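Long-range contacts in lysine/ornithine decarboxylase (Vibrio vulnificus, PDB 2PLJ), which catalyses the decarboxylation of lysine and ornithine with the help of pyridoxal phosphate, yielding cadaverine and putrescine: residues Ile65-Arg70 and Thr96-Ala102; Asn78-Ala84 and Val287-Gly292; Ala102-Thr108 and Leu124-His129; Gly254-Val258 and Phe270-Ile274. One frame throughout, in Å; residues are numbered along the deposited sequence.

Overall arrangement
All four contacts belong to the beta/alpha-barrel that holds the cofactor. From the N terminus, helix 62-75 leads into strand 79-84, which is followed by helix 91-100; interaction 1 pairs these two helices outside the strand and closes a short loop around it. Interaction 2 starts from that same strand and closes the barrel some 200 residues later against 287-292, so interactions 1 and 2 cross along the chain. A102 ends interaction 1 and begins interaction 3, which adds the next strand, 125-127. Interactions 3 and 4 both fall within the long loop that interaction 2 closes; interaction 4 ties a phosphate-binding loop to helix 267-278.

Interaction 1 (Ile65-Arg70 and Thr96-Ala102)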
# COMPACT_ATOMS: atom_id res chain seq x y z
N ILE A 65 -14.42 11.43 -16.92
CA ILE A 65 -14.88 10.03 -16.99
C ILE A 65 -15.70 9.82 -18.30
O ILE A 65 -15.43 8.90 -19.08
CB ILE A 65 -15.75 9.65 -15.74
CG1 ILE A 65 -14.91 9.70 -14.42
CG2 ILE A 65 -16.41 8.26 -15.95
CD1 ILE A 65 -13.68 8.75 -14.38
N ARG A 66 -16.68 10.68 -18.51
CA ARG A 66 -17.49 10.59 -19.74
C ARG A 66 -16.65 10.81 -21.02
O ARG A 66 -16.80 10.05 -21.99
CB ARG A 66 -18.66 11.55 -19.67
CG ARG A 66 -19.74 11.13 -18.68
CD ARG A 66 -20.93 12.11 -18.76
NE ARG A 66 -20.59 13.38 -18.12
CZ ARG A 66 -20.86 13.67 -16.86
NH1 ARG A 66 -21.51 12.80 -16.08
NH2 ARG A 66 -20.51 14.86 -16.39
N GLN A 67 -15.81 11.84 -21.02
CA GLN A 67 -14.93 12.10 -22.18
C GLN A 67 -14.10 10.88 -22.57
O GLN A 67 -13.98 10.53 -23.77
CB GLN A 67 -13.97 13.23 -21.85
CG GLN A 67 -14.64 14.59 -21.92
CD GLN A 67 -13.82 15.67 -21.25
OE1 GLN A 67 -12.57 15.62 -21.24
NE2 GLN A 67 -14.51 16.67 -20.68
N GLN A 68 -13.47 10.28 -21.56
CA GLN A 68 -12.61 9.12 -21.80
C GLN A 68 -13.43 7.92 -22.34
O GLN A 68 -13.04 7.30 -23.34
CB GLN A 68 -11.82 8.77 -20.53
CG GLN A 68 -10.82 9.80 -20.12
CD GLN A 68 -9.80 10.06 -21.23
OE1 GLN A 68 -9.85 11.11 -21.90
NE2 GLN A 68 -8.91 9.12 -21.44
N TYR A 69 -14.56 7.64 -21.71
CA TYR A 69 -15.43 6.55 -22.18
C TYR A 69 -15.83 6.79 -23.65
O TYR A 69 -15.72 5.89 -24.49
CB TYR A 69 -16.69 6.45 -21.33
CG TYR A 69 -17.62 5.35 -21.80
CD1 TYR A 69 -17.40 4.03 -21.43
CD2 TYR A 69 -18.73 5.65 -22.61
CE1 TYR A 69 -18.25 3.00 -21.90
CE2 TYR A 69 -19.59 4.62 -23.06
CZ TYR A 69 -19.34 3.32 -22.69
OH TYR A 69 -20.19 2.31 -23.14
N ARG A 70 -16.28 8.01 -23.94
CA ARG A 70 -16.72 8.36 -25.30
C ARG A 70 -15.59 8.24 -26.32
O ARG A 70 -15.81 7.75 -27.41
CB ARG A 70 -17.33 9.75 -25.29
CG ARG A 70 -18.61 9.78 -24.47
CD ARG A 70 -19.18 11.23 -24.41
NE ARG A 70 -20.32 11.30 -23.49
CZ ARG A 70 -20.95 12.43 -23.16
NH1 ARG A 70 -20.56 13.60 -23.67
NH2 ARG A 70 -21.98 12.39 -22.34
N THR A 96 -21.82 7.21 -12.98
CA THR A 96 -21.57 8.06 -14.16
C THR A 96 -21.52 7.20 -15.44
O THR A 96 -22.13 7.51 -16.46
CB THR A 96 -20.25 8.87 -13.97
OG1 THR A 96 -20.42 9.86 -12.94
CG2 THR A 96 -19.83 9.55 -15.29
N LEU A 97 -20.77 6.10 -15.34
CA LEU A 97 -20.60 5.16 -16.46
C LEU A 97 -21.87 4.39 -16.78
O LEU A 97 -22.23 4.21 -17.95
CB LEU A 97 -19.44 4.24 -16.15
CG LEU A 97 -18.08 4.94 -16.25
CD1 LEU A 97 -17.06 3.95 -15.72
CD2 LEU A 97 -17.76 5.46 -17.70
N LEU A 98 -22.58 3.95 -15.73
CA LEU A 98 -23.87 3.30 -15.96
C LEU A 98 -24.80 4.22 -16.80
O LEU A 98 -25.46 3.78 -17.76
CB LEU A 98 -24.52 2.94 -14.62
CG LEU A 98 -25.90 2.27 -14.67
CD1 LEU A 98 -25.81 0.88 -15.33
CD2 LEU A 98 -26.47 2.20 -13.25
N ALA A 99 -24.86 5.49 -16.41
CA ALA A 99 -25.75 6.44 -17.07
C ALA A 99 -25.32 6.64 -18.53
O ALA A 99 -26.14 6.91 -19.42
CB ALA A 99 -25.76 7.76 -16.29
N GLU A 100 -24.01 6.52 -18.76
CA GLU A 100 -23.41 6.72 -20.07
C GLU A 100 -23.63 5.51 -21.02
O GLU A 100 -23.51 5.62 -22.24
CB GLU A 100 -21.94 7.10 -19.85
CG GLU A 100 -21.18 7.62 -21.04
CD GLU A 100 -21.69 8.92 -21.65
OE1 GLU A 100 -22.36 9.79 -21.01
OE2 GLU A 100 -21.42 9.06 -22.86
N GLY A 101 -23.99 4.35 -20.45
CA GLY A 101 -24.25 3.13 -21.22
C GLY A 101 -23.17 2.05 -21.09
O GLY A 101 -23.22 1.02 -21.80
N ALA A 102 -22.24 2.26 -20.17
CA ALA A 102 -21.12 1.34 -19.98
C ALA A 102 -21.58 0.02 -19.38
O ALA A 102 -22.62 -0.04 -18.72
CB ALA A 102 -20.04 1.94 -19.07
O HOH W 1 -22.98 10.11 -16.66
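The ring of Y69 and the side chain of E100 lie alongside each other and point opposite ways at the middle of the contact. Ring and carboxylate planes stand 77° apart, with Y69 CD2 lying 3.5 Å from E100 CG. The ring is carried across the gap because Y69 CG is anti to the backbone N (chi1 179°); further out, its CE1 meets A102 CB at 3.5 Å.

E100 then bends at chi2, turning its carboxylate back to R70, whose extended arm arrives at about a right angle. The grip is a side-on, two-nitrogen salt bridge: R70 NE donates to E100 OE2 at 2.6 Å and R70 NH2 to E100 OE1 at 2.9 Å. Both oxygens lie close to the guanidinium plane, but OE2 is approached from above its carboxylate plane.

On the inner side the meeting is apolar. I65 crosses L97 almost perpendicularly, CG2 to CD2 at 3.6 Å, and T96 CG2 fits beside I65 CG2. A water joins R66 NH1 to T96 O, while R66 NH2 forms a salt bridge with D63. G101, just past the end of helix 91-100, closes it in a Schellman motif with positive phi.

The two helices cross at -46°, flanking strand 79-84 in the barrel's outer layer: Y69 rests on L81, L97 on Y83 and F104, and both reach I295 of helix 293-296.

Interaction 2 (Asn78-Ala84 and Val287-Gly292); sequences NVTLHYA and VLAEPG. With P3T ((4-{[(4-aminobutyl)amino]methyl}-5-hydroxy-6-methylpyridin-3-yl)methyl dihydrogen phosphate), chain D.
T80 and L288 face each other in parallel register where strands 79-84 and 286-289 close the beta/alpha-barrel, the first and last strands of its eight-stranded parallel sheet. The tight part is the backbone seam: T80 N donates to V287 O, A289 N to T80 O, and H82 N to A289 O at 2.8 Å. Beyond the regular pairing, A84 N still reaches P291 O at 2.9 Å.

Side chains close both faces of this seam. On one, V79 CG1 and L81 CD2 converge on A289 CB, at 3.8 Å for the valine, and P291 continues the apolar row toward the cofactor end, covered outside by L72 of helix 62-75. On the other, L288 CD2 touches T80 CB at 3.9 Å.

The opposite end, at N78 and V287, is looser and watery. One water spans N78 O and V287 N; a second bridges T80 OG1 and V287 O, standing in for direct contact between that hydroxyl and the carbonyl. V79 CG2 and V287 CG1 cover the join.

At the C-terminal ends of the strands, the usual location of the active site in this fold, the pair meets the putrescine adduct of the cofactor. A84 CB packs on its phosphate-bearing methylene. E290, extended beyond CG, brings OE2 to 2.7 Å from the pyridine nitrogen NAO, an arrangement expected to favour a protonated ring. G292 N donates to the phosphate oxygen OAE at 2.8 Å.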
# COMPACT_ATOMS: atom_id res chain seq x y z
N ASN A 78 -18.13 -1.08 -32.07
CA ASN A 78 -18.60 -2.46 -32.03
C ASN A 78 -17.87 -3.32 -31.02
O ASN A 78 -17.67 -4.51 -31.24
CB ASN A 78 -18.52 -3.11 -33.43
CG ASN A 78 -19.33 -2.36 -34.44
OD1 ASN A 78 -18.80 -1.88 -35.44
ND2 ASN A 78 -20.63 -2.20 -34.16
N VAL A 79 -17.41 -2.71 -29.93
CA VAL A 79 -16.84 -3.44 -28.80
C VAL A 79 -17.56 -2.96 -27.53
O VAL A 79 -17.64 -1.75 -27.28
CB VAL A 79 -15.30 -3.17 -28.67
CG1 VAL A 79 -14.72 -3.76 -27.38
CG2 VAL A 79 -14.57 -3.67 -29.94
N THR A 80 -18.11 -3.90 -26.77
CA THR A 80 -18.81 -3.58 -25.53
C THR A 80 -17.72 -3.31 -24.48
O THR A 80 -16.88 -4.17 -24.21
CB THR A 80 -19.75 -4.72 -25.10
OG1 THR A 80 -20.72 -4.95 -26.14
CG2 THR A 80 -20.51 -4.35 -23.79
N LEU A 81 -17.78 -2.10 -23.90
CA LEU A 81 -16.76 -1.70 -22.93
C LEU A 81 -17.20 -1.96 -21.50
O LEU A 81 -18.16 -1.35 -20.99
CB LEU A 81 -16.42 -0.21 -23.12
CG LEU A 81 -15.99 0.19 -24.53
CD1 LEU A 81 -15.77 1.72 -24.64
CD2 LEU A 81 -14.74 -0.61 -24.97
N HIS A 82 -16.49 -2.88 -20.86
CA HIS A 82 -16.72 -3.24 -19.47
C HIS A 82 -15.70 -2.51 -18.59
O HIS A 82 -14.55 -2.94 -18.49
CB HIS A 82 -16.59 -4.76 -19.31
CG HIS A 82 -17.78 -5.53 -19.81
ND1 HIS A 82 -18.03 -5.75 -21.15
CD2 HIS A 82 -18.80 -6.13 -19.14
CE1 HIS A 82 -19.14 -6.47 -21.29
NE2 HIS A 82 -19.64 -6.69 -20.09
N TYR A 83 -16.12 -1.43 -17.95
CA TYR A 83 -15.18 -0.72 -17.04
C TYR A 83 -14.66 -1.62 -15.90
O TYR A 83 -15.46 -2.18 -15.15
CB TYR A 83 -15.90 0.51 -16.45
CG TYR A 83 -15.04 1.21 -15.42
CD1 TYR A 83 -13.80 1.74 -15.77
CD2 TYR A 83 -15.47 1.33 -14.09
CE1 TYR A 83 -13.02 2.42 -14.81
CE2 TYR A 83 -14.69 1.99 -13.13
CZ TYR A 83 -13.45 2.52 -13.50
OH TYR A 83 -12.69 3.19 -12.57
N ALA A 84 -13.34 -1.75 -15.80
CA ALA A 84 -12.73 -2.50 -14.71
C ALA A 84 -12.71 -1.61 -13.45
O ALA A 84 -12.08 -0.51 -13.43
CB ALA A 84 -11.29 -2.95 -15.09
N VAL A 287 -17.50 -8.75 -29.50
CA VAL A 287 -16.25 -8.41 -28.89
C VAL A 287 -16.51 -7.53 -27.67
O VAL A 287 -17.34 -6.63 -27.73
CB VAL A 287 -15.31 -7.71 -29.90
CG1 VAL A 287 -13.94 -7.40 -29.25
CG2 VAL A 287 -15.12 -8.61 -31.16
N LEU A 288 -15.76 -7.81 -26.60
CA LEU A 288 -15.79 -7.05 -25.32
C LEU A 288 -14.39 -6.50 -25.04
O LEU A 288 -13.38 -7.04 -25.53
CB LEU A 288 -16.12 -7.98 -24.12
CG LEU A 288 -17.22 -9.04 -24.19
CD1 LEU A 288 -17.39 -9.73 -22.88
CD2 LEU A 288 -18.58 -8.39 -24.66
N ALA A 289 -14.31 -5.44 -24.22
CA ALA A 289 -13.01 -5.07 -23.65
C ALA A 289 -13.23 -4.69 -22.21
O ALA A 289 -14.39 -4.49 -21.79
CB ALA A 289 -12.36 -3.91 -24.40
N GLU A 290 -12.13 -4.53 -21.48
CA GLU A 290 -12.15 -4.34 -20.02
C GLU A 290 -11.29 -3.12 -19.63
O GLU A 290 -10.34 -3.25 -18.82
CB GLU A 290 -11.59 -5.59 -19.30
CG GLU A 290 -12.39 -6.89 -19.49
CD GLU A 290 -11.57 -8.15 -19.17
OE1 GLU A 290 -12.14 -9.26 -19.24
OE2 GLU A 290 -10.37 -8.06 -18.81
N PRO A 291 -11.60 -1.94 -20.21
CA PRO A 291 -10.72 -0.80 -19.95
C PRO A 291 -10.86 -0.35 -18.48
O PRO A 291 -11.97 -0.32 -17.93
CB PRO A 291 -11.25 0.29 -20.90
CG PRO A 291 -12.76 -0.05 -21.06
CD PRO A 291 -12.77 -1.58 -21.04
N GLY A 292 -9.72 -0.04 -17.85
CA GLY A 292 -9.73 0.55 -16.50
C GLY A 292 -9.06 1.92 -16.56
O GLY A 292 -9.75 2.97 -16.63
OAE P3T D . -7.17 -0.93 -18.59
PAU P3T D . -6.16 -1.31 -17.42
OAF P3T D . -6.50 -0.47 -16.10
OAC P3T D . -4.69 -1.22 -17.78
OAP P3T D . -6.40 -2.84 -16.93
CAM P3T D . -7.74 -3.20 -16.39
CAS P3T D . -7.72 -4.73 -16.26
CAH P3T D . -8.60 -5.38 -17.14
NAO P3T D . -8.67 -6.71 -17.14
CAQ P3T D . -7.91 -7.47 -16.36
CAA P3T D . -8.03 -9.01 -16.45
CAR P3T D . -6.98 -6.88 -15.48
OAD P3T D . -6.24 -7.67 -14.69
CAT P3T D . -6.87 -5.48 -15.43
CAG P3T D . -5.97 -4.87 -14.49
NAN P3T D . -4.93 -5.56 -14.04
CAL P3T D . -3.92 -5.09 -13.03
CAK P3T D . -3.38 -3.68 -13.33
CAJ P3T D . -2.43 -3.33 -12.15
CAI P3T D . -1.82 -1.94 -12.32
NAB P3T D . -0.76 -1.66 -11.33
O HOH W 2 -18.56 -6.94 -31.40
O HOH W 3 -19.97 -6.60 -28.18

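Interaction 3 (Ala102-Thr108 and Leu124-His129); sequences ASFDLAT and LTIHTH
D105 and T128 meet at the pocket end of this parallel strand pair, crossing at about a right angle. The threonine hydroxyl donates to D105 OD1 at 2.5 Å, a length so short that its exact value is best taken with caution. With CG anti to the backbone N (chi1 169°), D105 swings its carboxylate away from its own N toward the neighbouring strand, where the T128 hydroxyl meets OD1. D105 also touches the cofactor adduct, so T128 probably helps, from the second shell, to fix its carboxylate.

The strand backbones in turn position this pair. F104 N donates to L124 O, I126 N to F104 O, and L106 N to I126 O at 2.9 Å. The last bond runs from T128 N to L106 O at 2.8 Å.

On the other face of the sheet L106 leans obliquely over T125, CD1 to CB at 3.8 Å. The imidazole of H127 turns one face to L106 O and A107 CA, and H129 CB lies 3.2 Å from A107 O.

The pair forms a beta-alpha-beta unit through helix 109-117. T108 is the N-cap of that helix, through a weak bond between its hydroxyl and E111 N, and its OG1 is hydrogen-bonded to N397 O of the second subunit. Strand 79-84 flanks 103-106, strand 147-150 bonds to H127, and F104 packs outward on helix 91-100 while T125 and H127 pack on helix 134-143.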
# COMPACT_ATOMS: atom_id res chain seq x y z
N ALA A 102 -22.24 2.26 -20.17
CA ALA A 102 -21.12 1.34 -19.98
C ALA A 102 -21.58 0.02 -19.38
O ALA A 102 -22.62 -0.04 -18.72
CB ALA A 102 -20.04 1.94 -19.07
N SER A 103 -20.76 -1.02 -19.58
CA SER A 103 -20.87 -2.26 -18.82
C SER A 103 -19.69 -2.29 -17.81
O SER A 103 -18.93 -1.29 -17.71
CB SER A 103 -20.84 -3.47 -19.77
OG SER A 103 -21.97 -3.44 -20.65
N PHE A 104 -19.55 -3.39 -17.06
CA PHE A 104 -18.59 -3.43 -15.92
C PHE A 104 -17.88 -4.77 -15.85
O PHE A 104 -18.44 -5.81 -16.21
CB PHE A 104 -19.33 -3.12 -14.62
CG PHE A 104 -19.93 -1.74 -14.62
CD1 PHE A 104 -19.13 -0.63 -14.34
CD2 PHE A 104 -21.24 -1.55 -15.06
CE1 PHE A 104 -19.67 0.68 -14.40
CE2 PHE A 104 -21.79 -0.26 -15.14
CZ PHE A 104 -20.99 0.86 -14.80
N ASP A 105 -16.66 -4.69 -15.37
CA ASP A 105 -15.77 -5.81 -15.18
C ASP A 105 -15.45 -5.86 -13.69
O ASP A 105 -14.90 -4.90 -13.13
CB ASP A 105 -14.50 -5.59 -15.99
CG ASP A 105 -13.41 -6.58 -15.65
OD1 ASP A 105 -13.78 -7.72 -15.25
OD2 ASP A 105 -12.21 -6.24 -15.83
N LEU A 106 -15.85 -6.96 -13.06
CA LEU A 106 -15.77 -7.20 -11.60
C LEU A 106 -14.72 -8.28 -11.31
O LEU A 106 -14.55 -9.20 -12.08
CB LEU A 106 -17.13 -7.72 -11.08
CG LEU A 106 -18.38 -6.95 -11.55
CD1 LEU A 106 -19.59 -7.63 -10.93
CD2 LEU A 106 -18.29 -5.46 -11.17
N ALA A 107 -14.03 -8.16 -10.19
CA ALA A 107 -13.00 -9.13 -9.84
C ALA A 107 -13.19 -9.79 -8.48
O ALA A 107 -12.51 -10.79 -8.20
CB ALA A 107 -11.66 -8.43 -9.88
N THR A 108 -14.03 -9.20 -7.63
CA THR A 108 -14.23 -9.66 -6.26
C THR A 108 -15.66 -9.42 -5.78
O THR A 108 -16.42 -8.60 -6.34
CB THR A 108 -13.29 -8.94 -5.25
OG1 THR A 108 -13.65 -7.55 -5.22
CG2 THR A 108 -11.81 -9.09 -5.65
N LEU A 124 -25.17 -6.46 -17.14
CA LEU A 124 -24.12 -5.57 -17.65
C LEU A 124 -22.73 -5.91 -17.11
O LEU A 124 -21.77 -5.18 -17.37
CB LEU A 124 -24.43 -4.09 -17.30
CG LEU A 124 -25.68 -3.48 -17.95
CD1 LEU A 124 -25.77 -2.00 -17.51
CD2 LEU A 124 -25.64 -3.58 -19.44
N THR A 125 -22.63 -7.03 -16.39
CA THR A 125 -21.41 -7.35 -15.66
C THR A 125 -20.81 -8.68 -16.10
O THR A 125 -21.51 -9.60 -16.57
CB THR A 125 -21.61 -7.35 -14.11
OG1 THR A 125 -22.33 -8.52 -13.69
CG2 THR A 125 -22.33 -6.06 -13.62
N ILE A 126 -19.49 -8.73 -15.97
CA ILE A 126 -18.75 -9.98 -16.10
C ILE A 126 -17.79 -10.07 -14.91
O ILE A 126 -17.31 -9.04 -14.40
CB ILE A 126 -17.96 -10.10 -17.44
CG1 ILE A 126 -16.93 -8.98 -17.60
CG2 ILE A 126 -18.92 -10.15 -18.65
CD1 ILE A 126 -16.07 -9.10 -18.89
N HIS A 127 -17.48 -11.29 -14.47
CA HIS A 127 -16.54 -11.48 -13.35
C HIS A 127 -15.27 -12.08 -13.96
O HIS A 127 -15.34 -13.07 -14.68
CB HIS A 127 -17.19 -12.41 -12.31
CG HIS A 127 -16.44 -12.48 -11.02
ND1 HIS A 127 -15.17 -13.04 -10.91
CD2 HIS A 127 -16.79 -12.10 -9.77
CE1 HIS A 127 -14.78 -12.97 -9.65
NE2 HIS A 127 -15.76 -12.45 -8.93
N THR A 128 -14.15 -11.41 -13.79
CA THR A 128 -12.97 -11.84 -14.56
C THR A 128 -11.81 -12.31 -13.71
O THR A 128 -10.71 -12.50 -14.24
CB THR A 128 -12.52 -10.74 -15.50
OG1 THR A 128 -12.24 -9.58 -14.72
CG2 THR A 128 -13.61 -10.48 -16.60
N HIS A 129 -12.04 -12.57 -12.43
CA HIS A 129 -10.90 -13.04 -11.64
C HIS A 129 -10.68 -14.50 -12.02
O HIS A 129 -11.61 -15.29 -11.88
CB HIS A 129 -11.14 -12.91 -10.15
CG HIS A 129 -9.88 -13.12 -9.37
ND1 HIS A 129 -9.42 -12.24 -8.42
CD2 HIS A 129 -8.94 -14.09 -9.48
CE1 HIS A 129 -8.27 -12.68 -7.95
NE2 HIS A 129 -7.95 -13.80 -8.58

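Interaction 4 (Gly254-Val258 and Phe270-Ile274). With P3T ((4-{[(4-aminobutyl)amino]methyl}-5-hydroxy-6-methylpyridin-3-yl)methyl dihydrogen phosphate), chain D.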
# COMPACT_ATOMS: atom_id res chain seq x y z
N GLY A 254 -7.98 -5.23 -20.96
CA GLY A 254 -7.69 -3.82 -20.71
C GLY A 254 -6.35 -3.40 -21.29
O GLY A 254 -5.84 -4.00 -22.24
N GLY A 255 -5.80 -2.34 -20.71
CA GLY A 255 -4.39 -1.98 -20.99
C GLY A 255 -4.16 -0.78 -21.90
O GLY A 255 -3.02 -0.43 -22.18
N PHE A 256 -5.24 -0.16 -22.35
CA PHE A 256 -5.16 1.01 -23.21
C PHE A 256 -4.45 2.09 -22.42
O PHE A 256 -4.76 2.29 -21.23
CB PHE A 256 -6.57 1.46 -23.63
CG PHE A 256 -7.40 0.33 -24.17
CD1 PHE A 256 -7.16 -0.17 -25.45
CD2 PHE A 256 -8.32 -0.32 -23.34
CE1 PHE A 256 -7.92 -1.26 -25.93
CE2 PHE A 256 -9.08 -1.41 -23.81
CZ PHE A 256 -8.87 -1.88 -25.12
N PRO A 257 -3.47 2.74 -23.05
CA PRO A 257 -2.58 3.65 -22.32
C PRO A 257 -3.07 5.10 -22.28
O PRO A 257 -3.83 5.56 -23.14
CB PRO A 257 -1.27 3.55 -23.13
CG PRO A 257 -1.77 3.45 -24.58
CD PRO A 257 -3.04 2.55 -24.45
N VAL A 258 -2.57 5.83 -21.28
CA VAL A 258 -2.83 7.27 -21.17
C VAL A 258 -1.52 8.02 -20.98
O VAL A 258 -0.49 7.43 -20.63
CB VAL A 258 -3.78 7.59 -19.99
CG1 VAL A 258 -5.08 6.85 -20.14
CG2 VAL A 258 -3.13 7.28 -18.67
N PHE A 270 -4.08 4.20 -31.88
CA PHE A 270 -3.81 2.98 -31.11
C PHE A 270 -4.73 1.86 -31.50
O PHE A 270 -4.27 0.75 -31.74
CB PHE A 270 -3.93 3.26 -29.61
CG PHE A 270 -3.41 2.15 -28.76
CD1 PHE A 270 -2.06 2.13 -28.36
CD2 PHE A 270 -4.28 1.14 -28.31
CE1 PHE A 270 -1.57 1.13 -27.53
CE2 PHE A 270 -3.82 0.13 -27.48
CZ PHE A 270 -2.47 0.11 -27.06
N CYS A 271 -6.03 2.16 -31.62
CA CYS A 271 -7.03 1.11 -31.85
C CYS A 271 -7.21 0.70 -33.31
O CYS A 271 -7.83 -0.33 -33.58
CB CYS A 271 -8.37 1.49 -31.23
SG CYS A 271 -8.27 1.57 -29.41
N ALA A 272 -6.73 1.53 -34.23
CA ALA A 272 -6.80 1.26 -35.68
C ALA A 272 -6.39 -0.19 -36.05
O ALA A 272 -7.20 -0.92 -36.66
CB ALA A 272 -5.98 2.32 -36.48
N PRO A 273 -5.15 -0.62 -35.68
CA PRO A 273 -4.75 -2.01 -36.01
C PRO A 273 -5.55 -3.06 -35.26
O PRO A 273 -5.73 -4.17 -35.76
CB PRO A 273 -3.26 -2.09 -35.60
CG PRO A 273 -2.97 -0.89 -34.81
CD PRO A 273 -4.06 0.13 -35.03
N ILE A 274 -6.03 -2.70 -34.07
CA ILE A 274 -6.91 -3.57 -33.29
C ILE A 274 -8.21 -3.81 -34.08
O ILE A 274 -8.61 -4.97 -34.32
CB ILE A 274 -7.23 -2.97 -31.89
CG1 ILE A 274 -5.91 -2.69 -31.12
CG2 ILE A 274 -8.12 -3.93 -31.13
CD1 ILE A 274 -6.12 -2.18 -29.69
OAE P3T D . -7.17 -0.93 -18.59
PAU P3T D . -6.16 -1.31 -17.42
OAF P3T D . -6.50 -0.47 -16.10
OAC P3T D . -4.69 -1.22 -17.78
OAP P3T D . -6.40 -2.84 -16.93
CAM P3T D . -7.74 -3.20 -16.39
CAS P3T D . -7.72 -4.73 -16.26
CAH P3T D . -8.60 -5.38 -17.14
NAO P3T D . -8.67 -6.71 -17.14
CAQ P3T D . -7.91 -7.47 -16.36
CAA P3T D . -8.03 -9.01 -16.45
CAR P3T D . -6.98 -6.88 -15.48
OAD P3T D . -6.24 -7.67 -14.69
CAT P3T D . -6.87 -5.48 -15.43
CAG P3T D . -5.97 -4.87 -14.49
NAN P3T D . -4.93 -5.56 -14.04
CAL P3T D . -3.92 -5.09 -13.03
CAK P3T D . -3.38 -3.68 -13.33
CAJ P3T D . -2.43 -3.33 -12.15
CAI P3T D . -1.82 -1.94 -12.32
NAB P3T D . -0.76 -1.66 -11.33
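The glycine-rich phosphate-binding loop that follows strand 249-251 of the beta/alpha-barrel is backed here by helix 267-278, through a small apolar cluster of F256, P257, F270, C271 and I274. No hydrogen bond joins the two segments. The proline makes a CH-pi contact: P257 CD lies over one face of the F270 ring, 3.7 Å from its centroid and 17° off the ring normal. F270 is directed to the loop with CG anti to the backbone N (chi1 -169°).

The side chain of F256 crosses F270 at about a right angle, with F256 CD1 against F270 CE2 at 3.9 Å. A turn farther along the helix, I274 CD1 comes to the edge of the F256 ring, 4.3 Å from CE1. C271 SG adds a sulfur-aromatic contact, approaching the same ring obliquely at 5.3 Å from the centroid.

Around this cluster, F256 meets Y225 of helix 223-241 with the two rings nearly parallel, and also packs on F294 of helix 293-296 and on P291, just past strand 286-289. F256 directly follows the phosphate-binding glycines in the chain, so the cluster joins that loop to helix 267-278. At G254 and G255 the main chain passes close to the phosphate, and G255 N donates to its oxygen OAE at 2.9 Å, with an N-H...O angle of 168°.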